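Local structure of methyltransferase domain-containing protein (Pyrococcus horikoshii, 1VE3) at residues T12-N17 and E70-K75; L31-M36 and Y59-V64; D105-I110 and K126-V131. The protein binds S-adenosylmethionine and is probably a methyltransferase, with a substrate that is not known. All coordinates share one frame; numbering follows the deposited sequence.

Interaction 1 of 3, residues T12-N17 and E70-K75. With SAM (S-adenosylmethionine), chain C.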
loop_
_atom_site.group_PDB
_atom_site.type_symbol
_atom_site.label_atom_id
_atom_site.label_comp_id
_atom_site.label_asym_id
_atom_site.label_seq_id
_atom_site.Cartn_x
_atom_site.Cartn_y
_atom_site.Cartn_z
ATOM N N THR A 12 -2.978 -4.116 7.239
ATOM C CA THR A 12 -3.805 -3.016 6.742
ATOM C C THR A 12 -3.984 -1.816 7.674
ATOM O O THR A 12 -3.982 -0.675 7.227
ATOM C CB THR A 12 -5.211 -3.517 6.359
ATOM O OG1 THR A 12 -5.092 -4.737 5.619
ATOM C CG2 THR A 12 -5.922 -2.488 5.498
ATOM N N TYR A 13 -4.125 -2.061 8.967
ATOM C CA TYR A 13 -4.334 -0.957 9.886
ATOM C C TYR A 13 -3.251 -0.828 10.951
ATOM O O TYR A 13 -3.337 0.038 11.829
ATOM C CB TYR A 13 -5.704 -1.116 10.547
ATOM C CG TYR A 13 -6.828 -1.345 9.552
ATOM C CD1 TYR A 13 -7.323 -0.295 8.769
ATOM C CD2 TYR A 13 -7.405 -2.605 9.407
ATOM C CE1 TYR A 13 -8.376 -0.499 7.869
ATOM C CE2 TYR A 13 -8.451 -2.822 8.511
ATOM C CZ TYR A 13 -8.931 -1.768 7.750
ATOM O OH TYR A 13 -9.963 -1.987 6.874
ATOM N N THR A 14 -2.220 -1.665 10.867
ATOM C CA THR A 14 -1.163 -1.624 11.868
ATOM C C THR A 14 0.258 -1.468 11.353
ATOM O O THR A 14 1.136 -1.080 12.111
ATOM C CB THR A 14 -1.225 -2.870 12.772
ATOM O OG1 THR A 14 -1.195 -4.053 11.961
ATOM C CG2 THR A 14 -2.508 -2.858 13.589
ATOM N N ASP A 15 0.482 -1.746 10.071
ATOM C CA ASP A 15 1.820 -1.628 9.493
ATOM C C ASP A 15 1.869 -0.526 8.441
ATOM O O ASP A 15 1.660 -0.771 7.252
ATOM C CB ASP A 15 2.244 -2.964 8.873
ATOM C CG ASP A 15 3.667 -2.936 8.343
ATOM O OD1 ASP A 15 4.297 -1.858 8.347
ATOM O OD2 ASP A 15 4.149 -4.001 7.917
ATOM N N ILE A 16 2.169 0.688 8.897
ATOM C CA ILE A 16 2.228 1.870 8.042
ATOM C C ILE A 16 3.086 1.720 6.795
ATOM O O ILE A 16 2.869 2.427 5.816
ATOM C CB ILE A 16 2.717 3.113 8.841
ATOM C CG1 ILE A 16 1.710 3.446 9.949
ATOM C CG2 ILE A 16 2.856 4.316 7.918
ATOM C CD1 ILE A 16 2.117 4.626 10.822
ATOM N N ASN A 17 4.052 0.809 6.810
ATOM C CA ASN A 17 4.899 0.624 5.631
ATOM C C ASN A 17 4.483 -0.541 4.730
ATOM O O ASN A 17 5.114 -0.788 3.701
ATOM C CB ASN A 17 6.362 0.464 6.043
ATOM C CG ASN A 17 6.954 1.752 6.578
ATOM O OD1 ASN A 17 6.922 2.787 5.909
ATOM N ND2 ASN A 17 7.498 1.697 7.789
ATOM N N GLU A 70 -4.108 1.071 23.820
ATOM C CA GLU A 70 -2.777 1.376 24.317
ATOM C C GLU A 70 -1.735 0.892 23.305
ATOM O O GLU A 70 -0.717 1.553 23.085
ATOM C CB GLU A 70 -2.563 0.692 25.664
ATOM C CG GLU A 70 -3.289 1.365 26.813
ATOM C CD GLU A 70 -2.386 2.283 27.614
ATOM O OE1 GLU A 70 -1.701 3.139 27.010
ATOM O OE2 GLU A 70 -2.363 2.147 28.855
ATOM N N ASP A 71 -2.009 -0.251 22.677
ATOM C CA ASP A 71 -1.098 -0.831 21.693
ATOM C C ASP A 71 -0.991 0.016 20.428
ATOM O O ASP A 71 0.105 0.223 19.902
ATOM C CB ASP A 71 -1.547 -2.244 21.312
ATOM C CG ASP A 71 -1.751 -3.139 22.515
ATOM O OD1 ASP A 71 -0.845 -3.206 23.375
ATOM O OD2 ASP A 71 -2.822 -3.784 22.597
HETATM N N MSE A 72 -2.131 0.488 19.930
HETATM C CA MSE A 72 -2.142 1.321 18.731
HETATM C C MSE A 72 -1.323 2.579 18.987
HETATM O O MSE A 72 -0.478 2.959 18.182
HETATM C CB MSE A 72 -3.579 1.712 18.366
HETATM C CG MSE A 72 -4.433 0.552 17.865
HETATM SE SE MSE A 72 -3.764 -0.180 16.206
HETATM C CE MSE A 72 -3.245 -1.924 16.866
ATOM N N ILE A 73 -1.588 3.217 20.122
ATOM C CA ILE A 73 -0.896 4.436 20.505
ATOM C C ILE A 73 0.601 4.204 20.709
ATOM O O ILE A 73 1.419 5.034 20.310
ATOM C CB ILE A 73 -1.518 5.029 21.791
ATOM C CG1 ILE A 73 -2.975 5.423 21.516
ATOM C CG2 ILE A 73 -0.728 6.249 22.252
ATOM C CD1 ILE A 73 -3.133 6.459 20.410
ATOM N N ARG A 74 0.959 3.077 21.316
ATOM C CA ARG A 74 2.367 2.764 21.538
ATOM C C ARG A 74 3.112 2.675 20.204
ATOM O O ARG A 74 4.185 3.254 20.049
ATOM C CB ARG A 74 2.517 1.446 22.308
ATOM C CG ARG A 74 3.955 1.160 22.755
ATOM C CD ARG A 74 4.058 -0.104 23.601
ATOM N NE ARG A 74 3.523 -1.276 22.911
ATOM C CZ ARG A 74 2.350 -1.839 23.185
ATOM N NH1 ARG A 74 1.576 -1.347 24.146
ATOM N NH2 ARG A 74 1.941 -2.888 22.484
ATOM N N LYS A 75 2.545 1.954 19.240
ATOM C CA LYS A 75 3.182 1.832 17.931
ATOM C C LYS A 75 3.231 3.187 17.231
ATOM O O LYS A 75 4.203 3.512 16.550
ATOM C CB LYS A 75 2.426 0.844 17.035
ATOM C CG LYS A 75 2.790 -0.621 17.184
ATOM C CD LYS A 75 2.108 -1.439 16.078
ATOM C CE LYS A 75 2.259 -2.937 16.299
ATOM N NZ LYS A 75 1.537 -3.732 15.263
HETATM N N SAM C . -8.138 5.549 11.455
HETATM C CA SAM C . -7.334 4.294 11.478
HETATM C C SAM C . -6.698 4.072 10.107
HETATM O O SAM C . -5.545 3.624 10.061
HETATM O OXT SAM C . -7.430 4.369 9.112
HETATM C CB SAM C . -8.258 3.159 11.784
HETATM C CG SAM C . -7.602 2.017 12.384
HETATM S SD SAM C . -8.716 0.606 12.763
HETATM C CE SAM C . -9.353 0.106 11.291
HETATM C "C5'" SAM C . -9.946 1.279 13.890
HETATM C "C4'" SAM C . -9.415 1.901 15.283
HETATM O "O4'" SAM C . -10.559 2.406 16.054
HETATM C "C3'" SAM C . -8.813 0.868 16.223
HETATM O "O3'" SAM C . -7.382 1.358 16.175
HETATM C "C2'" SAM C . -9.276 1.099 17.621
HETATM O "O2'" SAM C . -8.447 1.046 18.740
HETATM C "C1'" SAM C . -10.114 2.412 17.394
HETATM N N9 SAM C . -11.245 2.529 18.323
HETATM C C8 SAM C . -12.288 1.662 18.648
HETATM N N7 SAM C . -13.117 2.144 19.542
HETATM C C5 SAM C . -12.620 3.376 19.832
HETATM C C6 SAM C . -13.030 4.455 20.731
HETATM N N6 SAM C . -14.119 4.365 21.514
HETATM N N1 SAM C . -12.263 5.638 20.790
HETATM C C2 SAM C . -11.144 5.766 20.007
HETATM N N3 SAM C . -10.675 4.826 19.141
HETATM C C4 SAM C . -11.454 3.643 19.089
HETATM O O HOH W 1 3.392 -2.601 13.470
#
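Met72, built as selenomethionine, reaches from helix 70-82 to Thr14 in the loop 12-17. Its CB does not head for the loop; the bends further out bring the tip there. At CG the chain meets the ligand: Met72 CG lies 3.5 Å from O3' of the S-adenosylmethionine ribose. SE comes next, between ribose and loop. Met72 SE is 3.9 Å from Thr14 CG2 and equally far from the same O3'. Bends at chi2 (-64°) and chi3 (114°) together set the terminal methyl on the threonine. Met72 CE and Thr14 CG2 are only 3.5 Å apart, tighter than usual for two carbons.

Thr14 OG1 is hydrogen-bonded to Tyr7 O, which holds the hydroxyl branch. Thr14 also meets Lys75, one helical turn after Met72. The lysine chain brings NZ beside Thr14 CB, at 3.8 Å. Lys75 NZ does not bond the loop directly. It donates to a water, 2.8 Å away, which in turn donates to Thr14 O. This backbone oxygen is thus tied to the helix through solvent.

Tyr13 turns to the ligand instead. The transferable methyl, CE of S-adenosylmethionine, sits 3.2 Å above one face of its ring, toward the rim. Thr12 CG2 lies over the centre of the opposite face. The ring is therefore sandwiched, and it forms part of the wall around the methyl group.

The contact lays the loop between helices 4-9 and 19-34 beside the start of helix 70-82. Helix 19-34 supplies Arg24 next to Tyr13. Asp67, at the end of strand 62-67, lies close to Met72, so both sides border the cofactor pocket.

Interaction 2 of 3, residues L31-M36 and Y59-V64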
loop_
_atom_site.group_PDB
_atom_site.type_symbol
_atom_site.label_atom_id
_atom_site.label_comp_id
_atom_site.label_asym_id
_atom_site.label_seq_id
_atom_site.Cartn_x
_atom_site.Cartn_y
_atom_site.Cartn_z
ATOM N N LEU A 31 -8.270 12.784 -2.209
ATOM C CA LEU A 31 -9.611 13.190 -1.818
ATOM C C LEU A 31 -9.571 14.083 -0.580
ATOM O O LEU A 31 -10.356 15.024 -0.456
ATOM C CB LEU A 31 -10.465 11.950 -1.549
ATOM C CG LEU A 31 -10.503 10.929 -2.689
ATOM C CD1 LEU A 31 -11.433 9.791 -2.321
ATOM C CD2 LEU A 31 -10.977 11.605 -3.972
ATOM N N LEU A 32 -8.649 13.791 0.333
ATOM C CA LEU A 32 -8.518 14.569 1.557
ATOM C C LEU A 32 -8.001 15.974 1.279
ATOM O O LEU A 32 -8.352 16.926 1.976
ATOM C CB LEU A 32 -7.587 13.857 2.543
ATOM C CG LEU A 32 -8.124 12.563 3.167
ATOM C CD1 LEU A 32 -7.090 11.979 4.121
ATOM C CD2 LEU A 32 -9.422 12.846 3.906
HETATM N N MSE A 33 -7.169 16.107 0.254
HETATM C CA MSE A 33 -6.629 17.413 -0.087
HETATM C C MSE A 33 -7.638 18.245 -0.862
HETATM O O MSE A 33 -7.559 19.470 -0.885
HETATM C CB MSE A 33 -5.334 17.254 -0.881
HETATM C CG MSE A 33 -4.223 16.631 -0.053
HETATM SE SE MSE A 33 -4.163 17.389 1.743
HETATM C CE MSE A 33 -5.009 15.958 2.716
ATOM N N LYS A 34 -8.596 17.571 -1.484
ATOM C CA LYS A 34 -9.621 18.252 -2.254
ATOM C C LYS A 34 -10.556 19.021 -1.328
ATOM O O LYS A 34 -11.245 19.945 -1.761
ATOM C CB LYS A 34 -10.421 17.235 -3.072
ATOM C CG LYS A 34 -11.548 17.824 -3.905
ATOM C CD LYS A 34 -12.172 16.752 -4.785
ATOM C CE LYS A 34 -13.322 17.297 -5.606
ATOM N NZ LYS A 34 -13.868 16.275 -6.547
ATOM N N TYR A 35 -10.567 18.649 -0.052
ATOM C CA TYR A 35 -11.440 19.303 0.914
ATOM C C TYR A 35 -10.703 19.855 2.127
ATOM O O TYR A 35 -11.321 20.313 3.084
ATOM C CB TYR A 35 -12.529 18.325 1.359
ATOM C CG TYR A 35 -13.407 17.851 0.223
ATOM C CD1 TYR A 35 -14.220 18.743 -0.470
ATOM C CD2 TYR A 35 -13.423 16.513 -0.161
ATOM C CE1 TYR A 35 -15.029 18.315 -1.518
ATOM C CE2 TYR A 35 -14.229 16.075 -1.207
ATOM C CZ TYR A 35 -15.029 16.982 -1.880
ATOM O OH TYR A 35 -15.833 16.551 -2.911
HETATM N N MSE A 36 -9.378 19.812 2.083
HETATM C CA MSE A 36 -8.572 20.317 3.187
HETATM C C MSE A 36 -7.531 21.295 2.664
HETATM O O MSE A 36 -6.354 21.229 3.026
HETATM C CB MSE A 36 -7.886 19.160 3.918
HETATM C CG MSE A 36 -8.853 18.217 4.626
HETATM SE SE MSE A 36 -7.983 16.719 5.507
HETATM C CE MSE A 36 -7.328 17.612 7.081
ATOM N N TYR A 59 1.719 17.666 5.135
ATOM C CA TYR A 59 1.029 18.607 4.267
ATOM C C TYR A 59 0.868 19.955 4.960
ATOM O O TYR A 59 0.193 20.854 4.456
ATOM C CB TYR A 59 -0.336 18.050 3.866
ATOM C CG TYR A 59 -0.310 17.236 2.595
ATOM C CD1 TYR A 59 -0.168 17.855 1.354
ATOM C CD2 TYR A 59 -0.435 15.852 2.629
ATOM C CE1 TYR A 59 -0.155 17.116 0.178
ATOM C CE2 TYR A 59 -0.422 15.100 1.460
ATOM C CZ TYR A 59 -0.284 15.737 0.236
ATOM O OH TYR A 59 -0.294 14.997 -0.929
ATOM N N GLY A 60 1.492 20.083 6.125
ATOM C CA GLY A 60 1.426 21.328 6.863
ATOM C C GLY A 60 0.222 21.491 7.772
ATOM O O GLY A 60 -0.374 22.564 7.818
ATOM N N PHE A 61 -0.140 20.432 8.489
ATOM C CA PHE A 61 -1.267 20.481 9.415
ATOM C C PHE A 61 -0.781 20.216 10.833
ATOM O O PHE A 61 0.198 19.499 11.039
ATOM C CB PHE A 61 -2.312 19.426 9.049
ATOM C CG PHE A 61 -3.177 19.798 7.886
ATOM C CD1 PHE A 61 -4.296 20.601 8.066
ATOM C CD2 PHE A 61 -2.877 19.344 6.607
ATOM C CE1 PHE A 61 -5.107 20.945 6.993
ATOM C CE2 PHE A 61 -3.679 19.681 5.526
ATOM C CZ PHE A 61 -4.799 20.486 5.718
ATOM N N GLU A 62 -1.462 20.809 11.808
ATOM C CA GLU A 62 -1.132 20.610 13.215
ATOM C C GLU A 62 -2.002 19.417 13.604
ATOM O O GLU A 62 -3.228 19.544 13.708
ATOM C CB GLU A 62 -1.513 21.853 14.023
ATOM C CG GLU A 62 -1.157 21.771 15.495
ATOM C CD GLU A 62 -1.552 23.017 16.258
ATOM O OE1 GLU A 62 -1.359 23.045 17.492
ATOM O OE2 GLU A 62 -2.054 23.969 15.624
ATOM N N VAL A 63 -1.372 18.266 13.828
ATOM C CA VAL A 63 -2.119 17.045 14.118
ATOM C C VAL A 63 -2.116 16.446 15.518
ATOM O O VAL A 63 -1.093 16.401 16.202
ATOM C CB VAL A 63 -1.692 15.925 13.142
ATOM C CG1 VAL A 63 -2.586 14.709 13.313
ATOM C CG2 VAL A 63 -1.742 16.440 11.719
ATOM N N VAL A 64 -3.288 15.966 15.920
ATOM C CA VAL A 64 -3.471 15.308 17.205
ATOM C C VAL A 64 -4.169 13.978 16.932
ATOM O O VAL A 64 -5.248 13.944 16.333
ATOM C CB VAL A 64 -4.355 16.131 18.148
ATOM C CG1 VAL A 64 -4.460 15.430 19.486
ATOM C CG2 VAL A 64 -3.777 17.531 18.316
#
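Tyr59 lies against Met33 with its ring, and its OH is hydrogen-bonded to Glu29 OE2, one turn earlier on helix 19-34. The ring is thus held to the same helix at its polar end and over its face. Met33, a selenomethionine, puts SE 4.0 Å from the Tyr59 ring centroid and only 12° off the normal. This is a face-on Met-aromatic contact. Met33 CG lies over the same ring as a CH-pi contact, at 4.2 Å from the centroid. The bend at chi2 (-43°) lets CG and SE both lie along the ring. Arg188 of the second subunit makes a cation-pi contact with Tyr59, which places this residue at the dimer interface.

The segments belong to a Rossmann-like methyltransferase fold. Helix 19-34 packs near the entry of strand 62-67, and helix 51-58 ends just before it. Gly60, with positive phi, is the C-prime residue of the Schellman motif that closes helix 51-58. The chain can then turn straight into the strand through Phe61.

Phe61 points toward Met36, a second selenomethionine, just after helix 19-34, and meets it in two ways. Met36 O approaches the ring edge in its plane, 3.2 Å from Phe61 CZ. Met36 CE comes over one face instead, 4.2 Å from the Phe61 ring centroid. Met36 SE is further off and makes an oblique Met-aromatic contact. Met33 SE also touches this ring, at 4.4 Å from Phe61 CE2. Leu56 of helix 51-58 packs against both methionines, and Val42 of strand 41-45 packs against Met36 and Phe61.

Interaction 3 of 3, residues D105-I110 and K126-V131. With SAM (S-adenosylmethionine), chain C.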
loop_
_atom_site.group_PDB
_atom_site.type_symbol
_atom_site.label_atom_id
_atom_site.label_comp_id
_atom_site.label_asym_id
_atom_site.label_seq_id
_atom_site.Cartn_x
_atom_site.Cartn_y
_atom_site.Cartn_z
ATOM N N ASP A 105 -10.269 22.406 13.565
ATOM C CA ASP A 105 -10.680 22.914 12.260
ATOM C C ASP A 105 -11.105 21.708 11.427
ATOM O O ASP A 105 -11.910 21.828 10.505
ATOM C CB ASP A 105 -9.515 23.610 11.555
ATOM C CG ASP A 105 -9.100 24.894 12.237
ATOM O OD1 ASP A 105 -9.921 25.847 12.270
ATOM O OD2 ASP A 105 -7.949 24.943 12.737
ATOM N N TYR A 106 -10.534 20.552 11.764
ATOM C CA TYR A 106 -10.826 19.295 11.078
ATOM C C TYR A 106 -10.781 18.127 12.048
ATOM O O TYR A 106 -10.049 18.137 13.035
ATOM C CB TYR A 106 -9.804 18.984 9.978
ATOM C CG TYR A 106 -9.708 19.968 8.846
ATOM C CD1 TYR A 106 -8.779 21.001 8.878
ATOM C CD2 TYR A 106 -10.521 19.843 7.721
ATOM C CE1 TYR A 106 -8.654 21.887 7.817
ATOM C CE2 TYR A 106 -10.407 20.721 6.652
ATOM C CZ TYR A 106 -9.468 21.743 6.706
ATOM O OH TYR A 106 -9.338 22.622 5.652
ATOM N N VAL A 107 -11.573 17.115 11.733
ATOM C CA VAL A 107 -11.638 15.890 12.501
ATOM C C VAL A 107 -11.820 14.813 11.450
ATOM O O VAL A 107 -12.816 14.817 10.731
ATOM C CB VAL A 107 -12.854 15.872 13.450
ATOM C CG1 VAL A 107 -13.032 14.486 14.037
ATOM C CG2 VAL A 107 -12.658 16.894 14.559
ATOM N N ILE A 108 -10.845 13.916 11.328
ATOM C CA ILE A 108 -10.947 12.835 10.354
ATOM C C ILE A 108 -11.247 11.552 11.105
ATOM O O ILE A 108 -10.749 11.331 12.214
ATOM C CB ILE A 108 -9.654 12.688 9.515
ATOM C CG1 ILE A 108 -8.476 12.286 10.407
ATOM C CG2 ILE A 108 -9.362 14.002 8.813
ATOM C CD1 ILE A 108 -7.173 12.062 9.644
ATOM N N PHE A 109 -12.073 10.714 10.488
ATOM C CA PHE A 109 -12.541 9.465 11.080
ATOM C C PHE A 109 -12.554 8.443 9.937
ATOM O O PHE A 109 -13.474 8.415 9.105
ATOM C CB PHE A 109 -13.947 9.731 11.645
ATOM C CG PHE A 109 -14.525 8.612 12.454
ATOM C CD1 PHE A 109 -13.800 8.020 13.480
ATOM C CD2 PHE A 109 -15.835 8.201 12.235
ATOM C CE1 PHE A 109 -14.369 7.035 14.278
ATOM C CE2 PHE A 109 -16.419 7.213 13.029
ATOM C CZ PHE A 109 -15.684 6.632 14.054
ATOM N N ILE A 110 -11.522 7.602 9.906
ATOM C CA ILE A 110 -11.361 6.633 8.832
ATOM C C ILE A 110 -11.451 5.149 9.195
ATOM O O ILE A 110 -10.863 4.707 10.172
ATOM C CB ILE A 110 -10.004 6.892 8.117
ATOM C CG1 ILE A 110 -9.997 8.317 7.544
ATOM C CG2 ILE A 110 -9.765 5.850 7.034
ATOM C CD1 ILE A 110 -8.694 8.723 6.874
ATOM N N LYS A 126 -21.783 13.327 18.301
ATOM C CA LYS A 126 -22.100 14.431 19.195
ATOM C C LYS A 126 -20.805 15.085 19.669
ATOM O O LYS A 126 -20.673 16.311 19.642
ATOM C CB LYS A 126 -22.914 13.933 20.393
ATOM C CG LYS A 126 -23.607 15.040 21.167
ATOM C CD LYS A 126 -24.529 14.474 22.236
ATOM C CE LYS A 126 -25.594 13.583 21.628
ATOM N NZ LYS A 126 -26.486 12.998 22.668
ATOM N N GLU A 127 -19.847 14.262 20.088
ATOM C CA GLU A 127 -18.554 14.764 20.550
ATOM C C GLU A 127 -17.776 15.468 19.439
ATOM O O GLU A 127 -17.118 16.482 19.684
ATOM C CB GLU A 127 -17.708 13.620 21.119
ATOM C CG GLU A 127 -17.997 13.326 22.571
ATOM C CD GLU A 127 -17.639 14.500 23.457
ATOM O OE1 GLU A 127 -16.449 14.642 23.801
ATOM O OE2 GLU A 127 -18.544 15.291 23.795
ATOM N N VAL A 128 -17.852 14.929 18.222
ATOM C CA VAL A 128 -17.151 15.518 17.089
ATOM C C VAL A 128 -17.678 16.924 16.828
ATOM O O VAL A 128 -16.907 17.866 16.648
ATOM C CB VAL A 128 -17.344 14.680 15.807
ATOM C CG1 VAL A 128 -16.761 15.419 14.612
ATOM C CG2 VAL A 128 -16.677 13.305 15.976
ATOM N N ARG A 129 -18.999 17.058 16.789
ATOM C CA ARG A 129 -19.589 18.361 16.550
ATOM C C ARG A 129 -19.131 19.357 17.609
ATOM O O ARG A 129 -18.807 20.495 17.292
ATOM C CB ARG A 129 -21.115 18.277 16.557
ATOM C CG ARG A 129 -21.776 19.643 16.523
ATOM C CD ARG A 129 -23.284 19.548 16.575
ATOM N NE ARG A 129 -23.883 20.852 16.829
ATOM C CZ ARG A 129 -23.704 21.546 17.947
ATOM N NH1 ARG A 129 -22.943 21.060 18.921
ATOM N NH2 ARG A 129 -24.285 22.728 18.095
ATOM N N ARG A 130 -19.085 18.907 18.861
ATOM C CA ARG A 130 -18.693 19.760 19.978
ATOM C C ARG A 130 -17.267 20.305 19.927
ATOM O O ARG A 130 -17.053 21.498 20.150
ATOM C CB ARG A 130 -18.895 19.017 21.304
ATOM C CG ARG A 130 -18.495 19.833 22.527
ATOM C CD ARG A 130 -18.739 19.078 23.823
ATOM N NE ARG A 130 -17.731 18.052 24.084
ATOM C CZ ARG A 130 -16.436 18.299 24.243
ATOM N NH1 ARG A 130 -15.981 19.542 24.165
ATOM N NH2 ARG A 130 -15.593 17.304 24.481
ATOM N N VAL A 131 -16.297 19.435 19.647
ATOM C CA VAL A 131 -14.888 19.835 19.595
ATOM C C VAL A 131 -14.509 20.494 18.266
ATOM O O VAL A 131 -13.398 20.993 18.094
ATOM C CB VAL A 131 -13.969 18.621 19.824
ATOM C CG1 VAL A 131 -14.299 17.969 21.157
ATOM C CG2 VAL A 131 -14.137 17.620 18.680
HETATM N N SAM C . -8.138 5.549 11.455
HETATM C CA SAM C . -7.334 4.294 11.478
HETATM C C SAM C . -6.698 4.072 10.107
HETATM O O SAM C . -5.545 3.624 10.061
HETATM O OXT SAM C . -7.430 4.369 9.112
HETATM C CB SAM C . -8.258 3.159 11.784
HETATM C CG SAM C . -7.602 2.017 12.384
HETATM S SD SAM C . -8.716 0.606 12.763
HETATM C CE SAM C . -9.353 0.106 11.291
HETATM C "C5'" SAM C . -9.946 1.279 13.890
HETATM C "C4'" SAM C . -9.415 1.901 15.283
HETATM O "O4'" SAM C . -10.559 2.406 16.054
HETATM C "C3'" SAM C . -8.813 0.868 16.223
HETATM O "O3'" SAM C . -7.382 1.358 16.175
HETATM C "C2'" SAM C . -9.276 1.099 17.621
HETATM O "O2'" SAM C . -8.447 1.046 18.740
HETATM C "C1'" SAM C . -10.114 2.412 17.394
HETATM N N9 SAM C . -11.245 2.529 18.323
HETATM C C8 SAM C . -12.288 1.662 18.648
HETATM N N7 SAM C . -13.117 2.144 19.542
HETATM C C5 SAM C . -12.620 3.376 19.832
HETATM C C6 SAM C . -13.030 4.455 20.731
HETATM N N6 SAM C . -14.119 4.365 21.514
HETATM N N1 SAM C . -12.263 5.638 20.790
HETATM C C2 SAM C . -11.144 5.766 20.007
HETATM N N3 SAM C . -10.675 4.826 19.141
HETATM C C4 SAM C . -11.454 3.643 19.089
#
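Val107 and Val128 meet through one methyl each, with Val107 CG1 3.9 Å from Val128 CG1. The pair joins a strand to its following helix in a beta-alpha-beta crossover of the Rossmann-like methyltransferase fold. Strand 104-110 leads into helix 118-131, and the chain returns to the sheet in the neighbouring parallel strand 136-143. In both valines CG1 is trans to the backbone N (chi1 169° in Val107, 172° in Val128), and the two side chains cross at a slant. The other branch of Val107 faces the next helical turn. Its CG2 lies 4.4 Å from Val131 CG2, a looser contact. All three valines are buried.

Neighbouring strands add to the packing. Val107 also touches Leu43, and Val128 touches Leu45, both of strand 41-45. Phe138 of strand 136-143 packs on Val128 too. The helix therefore spans several strands.

The C-terminal end of the strand reaches the cofactor, as is usual in this fold. Ile110 O accepts a hydrogen bond from the amino N of S-adenosylmethionine, at 3.1 Å, and is also bonded to Ser112 OG. Ile110 CG2 lies 3.5 Å from the cofactor's OXT. Backbone and side chain of one residue thus line the methionine part of the ligand.

On the helix, Glu127 and Arg130 form a two-pronged, side-on salt bridge. Arg130 NE meets Glu127 OE2 at 2.9 Å, with a fairly straight N-H...O angle of 166°, while NH2 goes to OE1. Glu127 OE1 also takes Leu97 N, and Arg130 NH1 binds Asp101 OD1 and Phe99 O. These bonds tie the helix to the preceding chain and hold the guanidinium in place. Val131 CG1 lies over one face of that guanidinium, 3.4 Å above its plane and toward the rim.

How the interactions relate
From the N terminus, the chain first passes 12-17, which opens the loop that interaction 1 closes at 70-75. Interaction 2 is nested inside it: 31-36 meets 59-64 before strand 62-67 runs on toward helix 70-82. Interaction 3 follows in series and closes a shorter loop, between 105-110 and 126-131. Interaction 1 ties the N-terminal loop to a helix, interaction 2 joins a helix end to a strand entry, and interaction 3 sets a helix on the sheet. Interactions 2 and 3 touch where Tyr106 packs on Met36 and Phe61. Interactions 1 and 3 do not touch, but both border S-adenosylmethionine.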